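Local structure of putative amidohydrolase (Unidentified, 3MKV) at residues A[230-242]-A[249-262]. The protein is a binuclear zinc enzyme of the amidohydrolase superfamily that acts as a prolidase, probably hydrolysing dipeptides that end in proline. Numbering follows the deposited sequence.
Sequences YVLAHAYTPAAIA and VRTIEHGNLIDDET. With ZN (zinc ion), chain J; SO4 (sulfate ion), chain K; SO4 (sulfate ion), chain L.
His234 and His254 bind the same zinc ion across two parallel strands, the first through ND1 (2.4 Å to zinc), the second through NE2, ring planes 84° apart; carboxylated Lys193, shared with the second zinc, completes the site. Chi1 of 155° aims the His234 imidazole at the metal and chi2 presents ND1; hydrogen bonds from His234 NE2 to Gly198 O and His254 ND1 to Thr276 OG1 hold the rings' rotation. Strands 232-235 and 251-254 bracket helix 238-246 in a beta-alpha-beta unit of the TIM barrel, with Glu253 N bonded to Ala233 O (2.9 Å).

The Tyr236 ring lies beside His254, nearly parallel but slid along, its CE1 pressing on His254 CB at 3.3 Å and its hydroxyl over the rim of one imidazole face. That hydroxyl donates to O2 of a sulfate, probably from the crystallisation liquor, and is hydrogen-bonded to Tyr280 OH.

On the helix side the bumps are apolar. Ile241 CD1 pushes into a hollow floored by Gly255 CA and walled by Ile258 CB, 3.7 Å away, and Ile241 CG2 abuts Thr262 CG2. Pro238 wedges in alongside, CD against Leu257 O and CB against Thr262 OG1. Asp259, N-cap of helix 260-269, anchors Thr262: its OD1 accepts from Thr262 N and OG1, on opposite faces of the carboxylate plane. Val249 CG1 tucks against Ala233 CB.

Just before the strands, Arg250 NH1 rests 3.3 Å above the centre of the Tyr230 ring, a cation-pi contact, and is bonded to Val362 O; Arg250 NE and NH2 hold a second sulfate. Thr251 OG1 donates to Glu253 OE2; Arg106 bridges to that oxygen, and OE1 accepts from His65, a ligand of the other zinc. Glu253 is thus second-shell to that zinc and would probably polarise His65, so the strand pair serves both metals.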
loop_
_atom_site.group_PDB
_atom_site.type_symbol
_atom_site.label_atom_id
_atom_site.label_comp_id
_atom_site.label_asym_id
_atom_site.label_seq_id
_atom_site.Cartn_x
_atom_site.Cartn_y
_atom_site.Cartn_z
ATOM N N TYR A 230 -29.687 2.606 -19.177
ATOM C CA TYR A 230 -29.129 1.930 -20.339
ATOM C C TYR A 230 -27.692 2.391 -20.608
ATOM O O TYR A 230 -27.143 3.250 -19.908
ATOM C CB TYR A 230 -30.010 2.207 -21.575
ATOM C CG TYR A 230 -29.939 3.654 -22.013
ATOM C CD1 TYR A 230 -29.008 4.070 -22.966
ATOM C CD2 TYR A 230 -30.759 4.614 -21.426
ATOM C CE1 TYR A 230 -28.914 5.407 -23.341
ATOM C CE2 TYR A 230 -30.679 5.938 -21.789
ATOM C CZ TYR A 230 -29.758 6.333 -22.742
ATOM O OH TYR A 230 -29.683 7.656 -23.094
ATOM N N VAL A 231 -27.099 1.824 -21.651
ATOM C CA VAL A 231 -25.731 2.107 -22.032
ATOM C C VAL A 231 -25.679 2.727 -23.434
ATOM O O VAL A 231 -26.349 2.266 -24.362
ATOM C CB VAL A 231 -24.894 0.800 -22.015
ATOM C CG1 VAL A 231 -23.501 1.012 -22.635
ATOM C CG2 VAL A 231 -24.794 0.223 -20.577
ATOM N N LEU A 232 -24.893 3.784 -23.591
ATOM C CA LEU A 232 -24.619 4.309 -24.922
ATOM C C LEU A 232 -23.151 4.024 -25.161
ATOM O O LEU A 232 -22.361 4.037 -24.213
ATOM C CB LEU A 232 -24.901 5.810 -25.021
ATOM C CG LEU A 232 -24.119 6.735 -24.080
ATOM C CD1 LEU A 232 -23.692 8.012 -24.786
ATOM C CD2 LEU A 232 -24.925 7.043 -22.819
ATOM N N ALA A 233 -22.794 3.746 -26.414
ATOM C CA ALA A 233 -21.466 3.271 -26.736
ATOM C C ALA A 233 -20.928 3.960 -27.955
ATOM O O ALA A 233 -21.585 4.006 -28.984
ATOM C CB ALA A 233 -21.481 1.775 -26.959
ATOM N N HIS A 234 -19.724 4.498 -27.824
ATOM C CA HIS A 234 -19.006 5.096 -28.935
ATOM C C HIS A 234 -18.468 3.936 -29.788
ATOM O O HIS A 234 -17.795 3.040 -29.273
ATOM C CB HIS A 234 -17.907 5.999 -28.353
ATOM C CG HIS A 234 -16.730 6.230 -29.251
ATOM N ND1 HIS A 234 -16.371 7.485 -29.695
ATOM C CD2 HIS A 234 -15.793 5.382 -29.733
ATOM C CE1 HIS A 234 -15.280 7.397 -30.436
ATOM N NE2 HIS A 234 -14.912 6.130 -30.479
ATOM N N ALA A 235 -18.815 3.932 -31.076
ATOM C CA ALA A 235 -18.427 2.855 -32.006
ATOM C C ALA A 235 -18.498 3.323 -33.460
ATOM O O ALA A 235 -19.491 3.917 -33.873
ATOM C CB ALA A 235 -19.316 1.627 -31.805
ATOM N N TYR A 236 -17.457 3.046 -34.240
ATOM C CA TYR A 236 -17.409 3.494 -35.640
ATOM C C TYR A 236 -17.695 2.417 -36.704
ATOM O O TYR A 236 -18.500 2.645 -37.611
ATOM C CB TYR A 236 -16.073 4.165 -35.943
ATOM C CG TYR A 236 -15.929 5.556 -35.370
ATOM C CD1 TYR A 236 -16.871 6.540 -35.643
ATOM C CD2 TYR A 236 -14.833 5.896 -34.585
ATOM C CE1 TYR A 236 -16.742 7.815 -35.130
ATOM C CE2 TYR A 236 -14.695 7.172 -34.064
ATOM C CZ TYR A 236 -15.653 8.129 -34.338
ATOM O OH TYR A 236 -15.525 9.404 -33.825
ATOM N N THR A 237 -17.040 1.261 -36.596
ATOM C CA THR A 237 -17.100 0.227 -37.640
ATOM C C THR A 237 -18.216 -0.806 -37.482
ATOM O O THR A 237 -18.704 -1.057 -36.381
ATOM C CB THR A 237 -15.779 -0.555 -37.743
ATOM O OG1 THR A 237 -15.569 -1.291 -36.532
ATOM C CG2 THR A 237 -14.604 0.381 -37.986
ATOM N N PRO A 238 -18.616 -1.422 -38.600
ATOM C CA PRO A 238 -19.660 -2.444 -38.528
ATOM C C PRO A 238 -19.377 -3.483 -37.441
ATOM O O PRO A 238 -20.232 -3.751 -36.609
ATOM C CB PRO A 238 -19.629 -3.078 -39.926
ATOM C CG PRO A 238 -19.122 -1.958 -40.830
ATOM C CD PRO A 238 -18.130 -1.196 -39.977
ATOM N N ALA A 239 -18.185 -4.066 -37.452
ATOM C CA ALA A 239 -17.819 -5.068 -36.452
ATOM C C ALA A 239 -18.042 -4.570 -35.017
ATOM O O ALA A 239 -18.617 -5.272 -34.192
ATOM C CB ALA A 239 -16.375 -5.484 -36.650
ATOM N N ALA A 240 -17.576 -3.355 -34.731
ATOM C CA ALA A 240 -17.694 -2.770 -33.397
ATOM C C ALA A 240 -19.131 -2.363 -33.057
ATOM O O ALA A 240 -19.619 -2.593 -31.950
ATOM C CB ALA A 240 -16.751 -1.591 -33.266
ATOM N N ILE A 241 -19.817 -1.770 -34.021
ATOM C CA ILE A 241 -21.222 -1.469 -33.850
ATOM C C ILE A 241 -22.037 -2.734 -33.584
ATOM O O ILE A 241 -22.843 -2.789 -32.656
ATOM C CB ILE A 241 -21.767 -0.783 -35.086
ATOM C CG1 ILE A 241 -21.066 0.570 -35.280
ATOM C CG2 ILE A 241 -23.276 -0.649 -34.977
ATOM C CD1 ILE A 241 -21.398 1.268 -36.594
ATOM N N ALA A 242 -21.810 -3.758 -34.398
ATOM C CA ALA A 242 -22.571 -4.999 -34.308
ATOM C C ALA A 242 -22.436 -5.712 -32.956
ATOM O O ALA A 242 -23.430 -6.176 -32.389
ATOM C CB ALA A 242 -22.179 -5.942 -35.462
ATOM N N VAL A 249 -26.277 -2.956 -25.833
ATOM C CA VAL A 249 -26.151 -1.503 -25.845
ATOM C C VAL A 249 -27.363 -0.853 -26.527
ATOM O O VAL A 249 -27.771 -1.294 -27.596
ATOM C CB VAL A 249 -24.874 -1.104 -26.580
ATOM C CG1 VAL A 249 -24.834 0.379 -26.828
ATOM C CG2 VAL A 249 -23.659 -1.540 -25.789
ATOM N N ARG A 250 -27.928 0.194 -25.920
ATOM C CA ARG A 250 -29.155 0.828 -26.444
ATOM C C ARG A 250 -28.951 1.942 -27.491
ATOM O O ARG A 250 -29.663 1.993 -28.499
ATOM C CB ARG A 250 -30.028 1.340 -25.303
ATOM C CG ARG A 250 -31.372 1.925 -25.741
ATOM C CD ARG A 250 -32.421 1.750 -24.629
ATOM N NE ARG A 250 -33.574 2.627 -24.832
ATOM C CZ ARG A 250 -33.529 3.954 -24.731
ATOM N NH1 ARG A 250 -32.388 4.550 -24.434
ATOM N NH2 ARG A 250 -34.618 4.683 -24.952
ATOM N N THR A 251 -28.007 2.847 -27.259
ATOM C CA THR A 251 -27.711 3.832 -28.292
ATOM C C THR A 251 -26.265 3.732 -28.735
ATOM O O THR A 251 -25.377 3.466 -27.926
ATOM C CB THR A 251 -28.115 5.314 -27.908
ATOM O OG1 THR A 251 -27.177 5.888 -26.988
ATOM C CG2 THR A 251 -29.510 5.353 -27.305
ATOM N N ILE A 252 -26.058 3.924 -30.035
ATOM C CA ILE A 252 -24.737 3.902 -30.634
ATOM C C ILE A 252 -24.347 5.304 -31.063
ATOM O O ILE A 252 -25.160 6.050 -31.609
ATOM C CB ILE A 252 -24.719 3.021 -31.879
ATOM C CG1 ILE A 252 -25.036 1.558 -31.521
ATOM C CG2 ILE A 252 -23.389 3.166 -32.595
ATOM C CD1 ILE A 252 -23.924 0.844 -30.753
ATOM N N GLU A 253 -23.098 5.664 -30.818
ATOM C CA GLU A 253 -22.669 7.033 -31.001
ATOM C C GLU A 253 -21.754 7.143 -32.215
ATOM O O GLU A 253 -20.771 6.405 -32.338
ATOM C CB GLU A 253 -21.971 7.559 -29.741
ATOM C CG GLU A 253 -22.772 7.385 -28.453
ATOM C CD GLU A 253 -24.137 8.062 -28.482
ATOM O OE1 GLU A 253 -24.190 9.307 -28.630
ATOM O OE2 GLU A 253 -25.158 7.344 -28.337
ATOM N N HIS A 254 -22.095 8.072 -33.105
ATOM C CA HIS A 254 -21.332 8.308 -34.321
ATOM C C HIS A 254 -21.773 7.327 -35.400
ATOM O O HIS A 254 -22.584 7.677 -36.266
ATOM C CB HIS A 254 -19.832 8.205 -34.050
ATOM C CG HIS A 254 -19.373 9.035 -32.890
ATOM N ND1 HIS A 254 -19.620 10.389 -32.796
ATOM C CD2 HIS A 254 -18.670 8.706 -31.780
ATOM C CE1 HIS A 254 -19.094 10.857 -31.678
ATOM N NE2 HIS A 254 -18.511 9.855 -31.043
ATOM N N GLY A 255 -21.266 6.096 -35.336
ATOM C CA GLY A 255 -21.655 5.058 -36.293
ATOM C C GLY A 255 -21.253 5.392 -37.723
ATOM O O GLY A 255 -21.901 4.956 -38.671
ATOM N N ASN A 256 -20.163 6.140 -37.871
ATOM C CA ASN A 256 -19.753 6.686 -39.158
ATOM C C ASN A 256 -19.567 5.671 -40.285
ATOM O O ASN A 256 -20.028 5.890 -41.410
ATOM C CB ASN A 256 -18.468 7.496 -39.004
ATOM C CG ASN A 256 -18.688 8.822 -38.306
ATOM O OD1 ASN A 256 -19.277 8.887 -37.222
ATOM N ND2 ASN A 256 -18.190 9.890 -38.917
ATOM N N LEU A 257 -18.872 4.577 -39.990
ATOM C CA LEU A 257 -18.520 3.594 -41.014
ATOM C C LEU A 257 -19.497 2.424 -41.043
ATOM O O LEU A 257 -19.173 1.338 -41.507
ATOM C CB LEU A 257 -17.093 3.093 -40.792
ATOM C CG LEU A 257 -16.064 4.224 -40.880
ATOM C CD1 LEU A 257 -14.676 3.766 -40.452
ATOM C CD2 LEU A 257 -16.038 4.799 -42.291
ATOM N N ILE A 258 -20.697 2.647 -40.534
ATOM C CA ILE A 258 -21.700 1.599 -40.528
ATOM C C ILE A 258 -22.015 1.194 -41.963
ATOM O O ILE A 258 -21.866 1.993 -42.891
ATOM C CB ILE A 258 -22.987 2.065 -39.813
ATOM C CG1 ILE A 258 -23.943 0.895 -39.606
ATOM C CG2 ILE A 258 -23.664 3.195 -40.586
ATOM C CD1 ILE A 258 -25.057 1.209 -38.623
ATOM N N ASP A 259 -22.452 -0.048 -42.138
ATOM C CA ASP A 259 -22.843 -0.539 -43.451
ATOM C C ASP A 259 -24.297 -1.009 -43.458
ATOM O O ASP A 259 -24.888 -1.249 -42.401
ATOM C CB ASP A 259 -21.913 -1.668 -43.897
ATOM C CG ASP A 259 -22.010 -2.889 -43.004
ATOM O OD1 ASP A 259 -22.836 -2.880 -42.059
ATOM O OD2 ASP A 259 -21.260 -3.862 -43.251
ATOM N N ASP A 260 -24.868 -1.134 -44.654
ATOM C CA ASP A 260 -26.255 -1.571 -44.812
ATOM C C ASP A 260 -26.600 -2.721 -43.879
ATOM O O ASP A 260 -27.634 -2.702 -43.202
ATOM C CB ASP A 260 -26.509 -2.002 -46.252
ATOM C CG ASP A 260 -26.337 -0.864 -47.234
ATOM O OD1 ASP A 260 -25.383 -0.913 -48.042
ATOM O OD2 ASP A 260 -27.144 0.090 -47.191
ATOM N N GLU A 261 -25.732 -3.727 -43.852
ATOM C CA GLU A 261 -25.992 -4.939 -43.088
ATOM C C GLU A 261 -26.079 -4.673 -41.579
ATOM O O GLU A 261 -26.927 -5.245 -40.883
ATOM C CB GLU A 261 -24.928 -5.991 -43.385
ATOM C CG GLU A 261 -25.139 -7.290 -42.625
ATOM C CD GLU A 261 -23.908 -8.185 -42.629
ATOM O OE1 GLU A 261 -23.612 -8.782 -41.571
ATOM O OE2 GLU A 261 -23.240 -8.290 -43.684
ATOM N N THR A 262 -25.197 -3.812 -41.076
ATOM C CA THR A 262 -25.198 -3.469 -39.663
ATOM C C THR A 262 -26.334 -2.500 -39.376
ATOM O O THR A 262 -26.974 -2.569 -38.321
ATOM C CB THR A 262 -23.868 -2.838 -39.232
ATOM O OG1 THR A 262 -22.788 -3.666 -39.668
ATOM C CG2 THR A 262 -23.803 -2.700 -37.723
HETATM ZN ZN ZN J . -17.322 9.571 -28.928
HETATM S S SO4 K . -13.740 11.041 -31.404
HETATM O O1 SO4 K . -14.324 12.009 -32.336
HETATM O O2 SO4 K . -13.512 9.775 -32.097
HETATM O O3 SO4 K . -12.459 11.548 -30.910
HETATM O O4 SO4 K . -14.664 10.824 -30.291
HETATM S S SO4 L . -36.955 1.860 -26.380
HETATM O O1 SO4 L . -36.579 3.241 -26.093
HETATM O O2 SO4 L . -38.314 1.619 -25.931
HETATM O O3 SO4 L . -36.860 1.635 -27.816
HETATM O O4 SO4 L . -36.065 0.945 -25.668
#